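DUF3120 domain-containing protein (PDB 6RGN) probably helps to target a Bordetella type III secretion effector to host membranes, as the N-terminal, phosphoinositide-binding domain of a longer protein. Local coordinates at residues 49-54 with 127-132; 98-103 with 133-138. All blocks are in the same frame, centred on the assembly; numbering follows the deposited sequence.

Interaction 1: residues 49-54 with 127-132; sequences HPSMRL and LRTAID
Two donors grip the carbonyl oxygen of P50 in the 3-10 turn 50-54 that rests on A130: R53 N and R53 NH1 reach it from opposite faces of its plane, and R53 NH1, folding back over the turn, lies 3.0 Å from P50 O and 56° out of that plane. One residue on, S51 O presses on the helix, 3.2 Å from A130 CB, and accepts a backbone bond from L54 N. A130 CB thus meets the backbone of the turn, while T129 CG2 meets the side chains of S51 and H49. S51 turns OG between its own N and C (chi1 64°), placing OG over the centre of the H49 ring, 3.1 Å above its plane, and 3.5 Å from T129 CG2. That methyl also meets H49 obliquely; the 3.0 Å from H49 NE2 to T129 CG2 is very short and leaves the exact pose of the ring doubtful. T129 OG1 faces its own helix instead, bonding to A125 O. At the other end of the turn, L54 CD1 lies 3.7 Å from L127 N, and L54 CB packs 4.3 Å from L127 CD1. Segment 49-54 lies against helix 124-140, R53 adding salt bridges to E126 of that helix and to E61, with L127 continuing inward to L106 of helix 96-112 and F62 of helix 61-65.

Interaction 2: residues 98-103 with 133-138; sequences QLRDLE and AYKQQL. With NA (sodium ion), chain F; SO4 (sulfate ion), chain C.
Two long helices of the helical bundle pack antiparallel here, with L99 of helix 96-112 set against Y134, K135 and L138 of helix 124-140. The short axes of 98-103 and 133-138 run at 158° to each other and approach to 11.0 Å, a wide spacing that side chains must bridge. L99 and K135 carry most of the contact. L99 CG stands anti to the backbone N (chi1 -173°), and from there CD2 reaches the opposite backbone, 3.5 Å from K135 N. The same methyl packs 3.6 Å from Y134 CB, the two side chains crossing at about a right angle, and also touches L138 CD1. The Y134 ring leads away from this contact, its OH bonded to M52 O. The aliphatic stem of K135 lies along L99, with CG on L99 CD2, then runs extended to an amino group that serves two polar partners. One is a sulfate ion, probably from the crystallisation liquor, which receives a weak bond from K135 NZ to O4 at 3.4 Å and a further bond from H139 NE2. At the margin, R100 NH2 stands 3.5 Å from sulfate O2, which lies at the guanidinium edge near its plane, so R100 and K135 gather at the same anion. The other partner is a water that accepts from K135 NZ at 3.0 Å and donates to E103 OE1 at 2.9 Å, linking opposite charges not in direct contact. E103 OE2 accepts a bond from N107 ND2 and lies 2.8 Å from the sodium ion, which a water also ligates.

Overall arrangement
Helix 124-140 serves both contacts on successive turns: residues 127-132 receive the 3-10 turn at the start of the modelled chain in interaction 1, and residues 133-138 pair with helix 96-112 in interaction 2. The centres lie 10 Å apart, and along the chain the segments alternate, in the order 49-54, 98-103, 127-132, 133-138. The two contacts meet directly, with M52 CG 3.6 Å from A133 CB and I131 O 3.6 Å from L99 CD2. Helix 124-140 therefore lies between segment 49-54 and helix 96-112, tying the first modelled residues into the helical body of this N-terminal effector domain, consistent with a compact all-helical membrane-targeting module.

Interaction 1: residues 49-54 with 127-132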
loop_
_atom_site.group_PDB
_atom_site.type_symbol
_atom_site.label_atom_id
_atom_site.label_comp_id
_atom_site.label_asym_id
_atom_site.label_seq_id
_atom_site.Cartn_x
_atom_site.Cartn_y
_atom_site.Cartn_z
ATOM N N HIS A 49 -16.154 -0.928 5.810
ATOM C CA HIS A 49 -15.707 -0.615 4.434
ATOM C C HIS A 49 -14.843 -1.755 3.882
ATOM O O HIS A 49 -13.766 -2.014 4.406
ATOM C CB HIS A 49 -14.906 0.696 4.387
ATOM C CG HIS A 49 -14.625 1.121 2.981
ATOM N ND1 HIS A 49 -14.742 0.251 1.909
ATOM C CD2 HIS A 49 -14.301 2.309 2.448
ATOM C CE1 HIS A 49 -14.519 0.865 0.791
ATOM N NE2 HIS A 49 -14.225 2.112 1.088
ATOM N N PRO A 50 -15.271 -2.449 2.799
ATOM C CA PRO A 50 -14.524 -3.588 2.261
ATOM C C PRO A 50 -13.105 -3.314 1.750
ATOM O O PRO A 50 -12.376 -4.312 1.685
ATOM C CB PRO A 50 -15.398 -4.102 1.100
ATOM C CG PRO A 50 -16.313 -2.937 0.762
ATOM C CD PRO A 50 -16.537 -2.224 2.081
ATOM N N SER A 51 -12.737 -2.046 1.438
ATOM C CA SER A 51 -11.353 -1.605 1.128
ATOM C C SER A 51 -10.417 -2.064 2.249
ATOM O O SER A 51 -9.254 -2.410 1.911
ATOM C CB SER A 51 -11.189 -0.063 0.940
ATOM O OG SER A 51 -11.483 0.641 2.171
ATOM N N MET A 52 -10.892 -2.002 3.505
ATOM C CA MET A 52 -10.050 -2.329 4.683
ATOM C C MET A 52 -9.452 -3.743 4.575
ATOM O O MET A 52 -8.432 -3.977 5.256
ATOM C CB MET A 52 -10.825 -2.181 5.989
ATOM C CG MET A 52 -11.037 -0.739 6.317
ATOM S SD MET A 52 -11.981 -0.412 7.766
ATOM C CE MET A 52 -10.692 -0.399 9.008
ATOM N N ARG A 53 -10.013 -4.648 3.764
ATOM C CA ARG A 53 -9.431 -6.016 3.668
ATOM C C ARG A 53 -7.991 -5.875 3.172
ATOM O O ARG A 53 -7.183 -6.687 3.568
ATOM C CB ARG A 53 -10.244 -6.972 2.792
ATOM C CG ARG A 53 -10.086 -6.715 1.304
ATOM C CD ARG A 53 -11.076 -7.504 0.450
ATOM N NE ARG A 53 -10.616 -7.261 -0.909
ATOM C CZ ARG A 53 -10.854 -6.160 -1.610
ATOM N NH1 ARG A 53 -11.588 -5.177 -1.106
ATOM N NH2 ARG A 53 -10.333 -6.023 -2.817
ATOM N N LEU A 54 -7.670 -4.822 2.419
ATOM C CA LEU A 54 -6.358 -4.684 1.778
ATOM C C LEU A 54 -5.234 -4.472 2.801
ATOM O O LEU A 54 -4.057 -4.756 2.426
ATOM C CB LEU A 54 -6.383 -3.572 0.735
ATOM C CG LEU A 54 -7.144 -3.892 -0.548
ATOM C CD1 LEU A 54 -7.078 -2.713 -1.495
ATOM C CD2 LEU A 54 -6.600 -5.148 -1.228
ATOM N N LEU A 127 -6.416 0.837 -2.117
ATOM C CA LEU A 127 -5.483 0.875 -0.973
ATOM C C LEU A 127 -5.539 2.252 -0.291
ATOM O O LEU A 127 -5.571 2.316 0.958
ATOM C CB LEU A 127 -4.073 0.572 -1.451
ATOM C CG LEU A 127 -3.045 0.593 -0.332
ATOM C CD1 LEU A 127 -3.396 -0.468 0.714
ATOM C CD2 LEU A 127 -1.660 0.392 -0.856
ATOM N N ARG A 128 -5.578 3.336 -1.071
ATOM C CA ARG A 128 -5.667 4.707 -0.474
ATOM C C ARG A 128 -6.996 4.888 0.282
ATOM O O ARG A 128 -7.034 5.564 1.379
ATOM C CB ARG A 128 -5.475 5.710 -1.612
ATOM C CG ARG A 128 -4.022 5.783 -2.051
ATOM C CD ARG A 128 -3.846 6.745 -3.177
ATOM N NE ARG A 128 -2.442 7.198 -3.289
ATOM C CZ ARG A 128 -1.846 7.554 -4.433
ATOM N NH1 ARG A 128 -2.584 7.526 -5.549
ATOM N NH2 ARG A 128 -0.585 8.031 -4.447
ATOM N N THR A 129 -8.059 4.266 -0.204
ATOM C CA THR A 129 -9.371 4.289 0.465
ATOM C C THR A 129 -9.187 3.497 1.774
ATOM O O THR A 129 -9.690 3.935 2.806
ATOM C CB THR A 129 -10.491 3.790 -0.473
ATOM O OG1 THR A 129 -10.665 4.659 -1.597
ATOM C CG2 THR A 129 -11.795 3.588 0.252
ATOM N N ALA A 130 -8.411 2.385 1.772
ATOM C CA ALA A 130 -8.239 1.559 2.998
ATOM C C ALA A 130 -7.446 2.340 4.044
ATOM O O ALA A 130 -7.836 2.287 5.268
ATOM C CB ALA A 130 -7.597 0.218 2.755
ATOM N N ILE A 131 -6.342 2.945 3.612
ATOM C CA ILE A 131 -5.530 3.883 4.424
ATOM C C ILE A 131 -6.439 4.892 5.161
ATOM O O ILE A 131 -6.286 5.047 6.377
ATOM C CB ILE A 131 -4.475 4.564 3.546
ATOM C CG1 ILE A 131 -3.434 3.552 3.041
ATOM C CG2 ILE A 131 -3.811 5.725 4.268
ATOM C CD1 ILE A 131 -2.452 4.149 2.080
ATOM N N ASP A 132 -7.348 5.590 4.470
ATOM C CA ASP A 132 -8.220 6.628 5.065
ATOM C C ASP A 132 -9.111 5.992 6.142
ATOM O O ASP A 132 -9.340 6.628 7.188
ATOM C CB ASP A 132 -9.119 7.283 4.016
ATOM C CG ASP A 132 -8.348 8.310 3.183
ATOM O OD1 ASP A 132 -7.321 8.798 3.694
ATOM O OD2 ASP A 132 -8.788 8.600 2.039
#

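Interaction 2: residues 98-103 with 133-138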
loop_
_atom_site.group_PDB
_atom_site.type_symbol
_atom_site.label_atom_id
_atom_site.label_comp_id
_atom_site.label_asym_id
_atom_site.label_seq_id
_atom_site.Cartn_x
_atom_site.Cartn_y
_atom_site.Cartn_z
ATOM N N GLN A 98 3.337 4.522 10.787
ATOM C CA GLN A 98 3.592 3.575 9.663
ATOM C C GLN A 98 2.574 3.806 8.529
ATOM O O GLN A 98 2.900 3.650 7.326
ATOM C CB GLN A 98 3.608 2.199 10.319
ATOM C CG GLN A 98 4.522 1.198 9.645
ATOM C CD GLN A 98 5.969 1.610 9.508
ATOM O OE1 GLN A 98 6.680 1.721 10.497
ATOM N NE2 GLN A 98 6.420 1.825 8.278
ATOM N N LEU A 99 1.330 4.118 8.867
ATOM C CA LEU A 99 0.255 4.249 7.854
ATOM C C LEU A 99 0.559 5.483 7.017
ATOM O O LEU A 99 0.393 5.427 5.762
ATOM C CB LEU A 99 -1.080 4.382 8.595
ATOM C CG LEU A 99 -2.322 4.358 7.715
ATOM C CD1 LEU A 99 -2.301 3.273 6.678
ATOM C CD2 LEU A 99 -3.577 4.234 8.561
ATOM N N ARG A 100 0.945 6.569 7.687
ATOM C CA ARG A 100 1.436 7.813 7.046
ATOM C C ARG A 100 2.592 7.488 6.088
ATOM O O ARG A 100 2.541 7.938 4.931
ATOM C CB ARG A 100 1.802 8.850 8.103
ATOM C CG ARG A 100 0.554 9.499 8.689
ATOM C CD ARG A 100 0.791 10.634 9.665
ATOM N NE ARG A 100 -0.474 11.206 10.135
ATOM C CZ ARG A 100 -0.528 12.080 11.120
ATOM N NH1 ARG A 100 0.599 12.555 11.625
ATOM N NH2 ARG A 100 -1.683 12.595 11.509
ATOM N N ASP A 101 3.540 6.679 6.515
ATOM C CA ASP A 101 4.723 6.369 5.686
ATOM C C ASP A 101 4.253 5.685 4.412
ATOM O O ASP A 101 4.861 5.955 3.337
ATOM C CB ASP A 101 5.706 5.428 6.366
ATOM C CG ASP A 101 6.322 5.954 7.636
ATOM O OD1 ASP A 101 6.368 7.185 7.806
ATOM O OD2 ASP A 101 6.809 5.080 8.473
ATOM N N LEU A 102 3.303 4.737 4.549
ATOM C CA LEU A 102 2.751 4.042 3.375
ATOM C C LEU A 102 2.117 5.045 2.398
ATOM O O LEU A 102 2.313 4.948 1.166
ATOM C CB LEU A 102 1.722 3.009 3.827
ATOM C CG LEU A 102 0.945 2.413 2.679
ATOM C CD1 LEU A 102 1.914 1.830 1.655
ATOM C CD2 LEU A 102 -0.023 1.344 3.211
ATOM N N GLU A 103 1.380 6.001 2.907
ATOM C CA GLU A 103 0.681 6.985 2.058
ATOM C C GLU A 103 1.711 7.848 1.297
ATOM O O GLU A 103 1.545 8.000 0.052
ATOM C CB GLU A 103 -0.252 7.815 2.947
ATOM C CG GLU A 103 -1.169 8.653 2.104
ATOM C CD GLU A 103 -0.608 9.947 1.569
ATOM O OE1 GLU A 103 0.232 10.574 2.278
ATOM O OE2 GLU A 103 -1.138 10.411 0.497
ATOM N N ALA A 133 -9.591 4.772 5.900
ATOM C CA ALA A 133 -10.508 4.076 6.832
ATOM C C ALA A 133 -9.744 3.698 8.121
ATOM O O ALA A 133 -10.308 3.769 9.226
ATOM C CB ALA A 133 -11.076 2.832 6.157
ATOM N N TYR A 134 -8.543 3.160 7.978
ATOM C CA TYR A 134 -7.689 2.858 9.154
ATOM C C TYR A 134 -7.237 4.153 9.803
ATOM O O TYR A 134 -7.208 4.196 11.027
ATOM C CB TYR A 134 -6.452 2.028 8.803
ATOM C CG TYR A 134 -6.799 0.587 8.648
ATOM C CD1 TYR A 134 -6.903 -0.256 9.737
ATOM C CD2 TYR A 134 -6.922 0.061 7.380
ATOM C CE1 TYR A 134 -7.192 -1.604 9.564
ATOM C CE2 TYR A 134 -7.288 -1.253 7.203
ATOM C CZ TYR A 134 -7.373 -2.094 8.278
ATOM O OH TYR A 134 -7.633 -3.413 8.010
ATOM N N LYS A 135 -6.914 5.196 9.038
ATOM C CA LYS A 135 -6.688 6.505 9.713
ATOM C C LYS A 135 -7.879 6.886 10.595
ATOM O O LYS A 135 -7.607 7.280 11.710
ATOM C CB LYS A 135 -6.360 7.651 8.766
ATOM C CG LYS A 135 -4.963 7.569 8.167
ATOM C CD LYS A 135 -4.695 8.700 7.183
ATOM C CE LYS A 135 -3.336 8.600 6.503
ATOM N NZ LYS A 135 -2.960 9.961 6.046
ATOM N N GLN A 136 -9.127 6.843 10.108
ATOM C CA GLN A 136 -10.340 7.208 10.891
ATOM C C GLN A 136 -10.390 6.350 12.162
ATOM O O GLN A 136 -10.604 6.883 13.256
ATOM C CB GLN A 136 -11.589 7.018 10.025
ATOM C CG GLN A 136 -12.896 7.136 10.800
ATOM C CD GLN A 136 -14.096 6.782 9.953
ATOM O OE1 GLN A 136 -13.978 6.670 8.741
ATOM N NE2 GLN A 136 -15.272 6.676 10.567
ATOM N N GLN A 137 -10.245 5.045 12.013
ATOM C CA GLN A 137 -10.311 4.076 13.138
ATOM C C GLN A 137 -9.240 4.395 14.191
ATOM O O GLN A 137 -9.532 4.229 15.396
ATOM C CB GLN A 137 -10.081 2.674 12.591
ATOM C CG GLN A 137 -10.163 1.576 13.629
ATOM C CD GLN A 137 -10.422 0.266 12.929
ATOM O OE1 GLN A 137 -11.586 -0.112 12.702
ATOM N NE2 GLN A 137 -9.350 -0.472 12.638
ATOM N N LEU A 138 -8.020 4.756 13.767
ATOM C CA LEU A 138 -6.935 5.072 14.739
ATOM C C LEU A 138 -7.169 6.440 15.393
ATOM O O LEU A 138 -6.854 6.573 16.566
ATOM C CB LEU A 138 -5.576 4.987 14.057
ATOM C CG LEU A 138 -5.228 3.590 13.553
ATOM C CD1 LEU A 138 -4.078 3.665 12.612
ATOM C CD2 LEU A 138 -4.975 2.630 14.698
HETATM NA NA NA F . -3.496 9.835 -0.933
HETATM S S SO4 C . -5.363 12.744 8.449
HETATM O O1 SO4 C . -6.666 12.276 8.837
HETATM O O2 SO4 C . -4.365 12.090 9.265
HETATM O O3 SO4 C . -5.289 14.168 8.631
HETATM O O4 SO4 C . -5.125 12.422 7.074
HETATM O O HOH W 1 -0.227 10.544 5.091
HETATM O O HOH W 2 -1.363 8.098 -1.391
#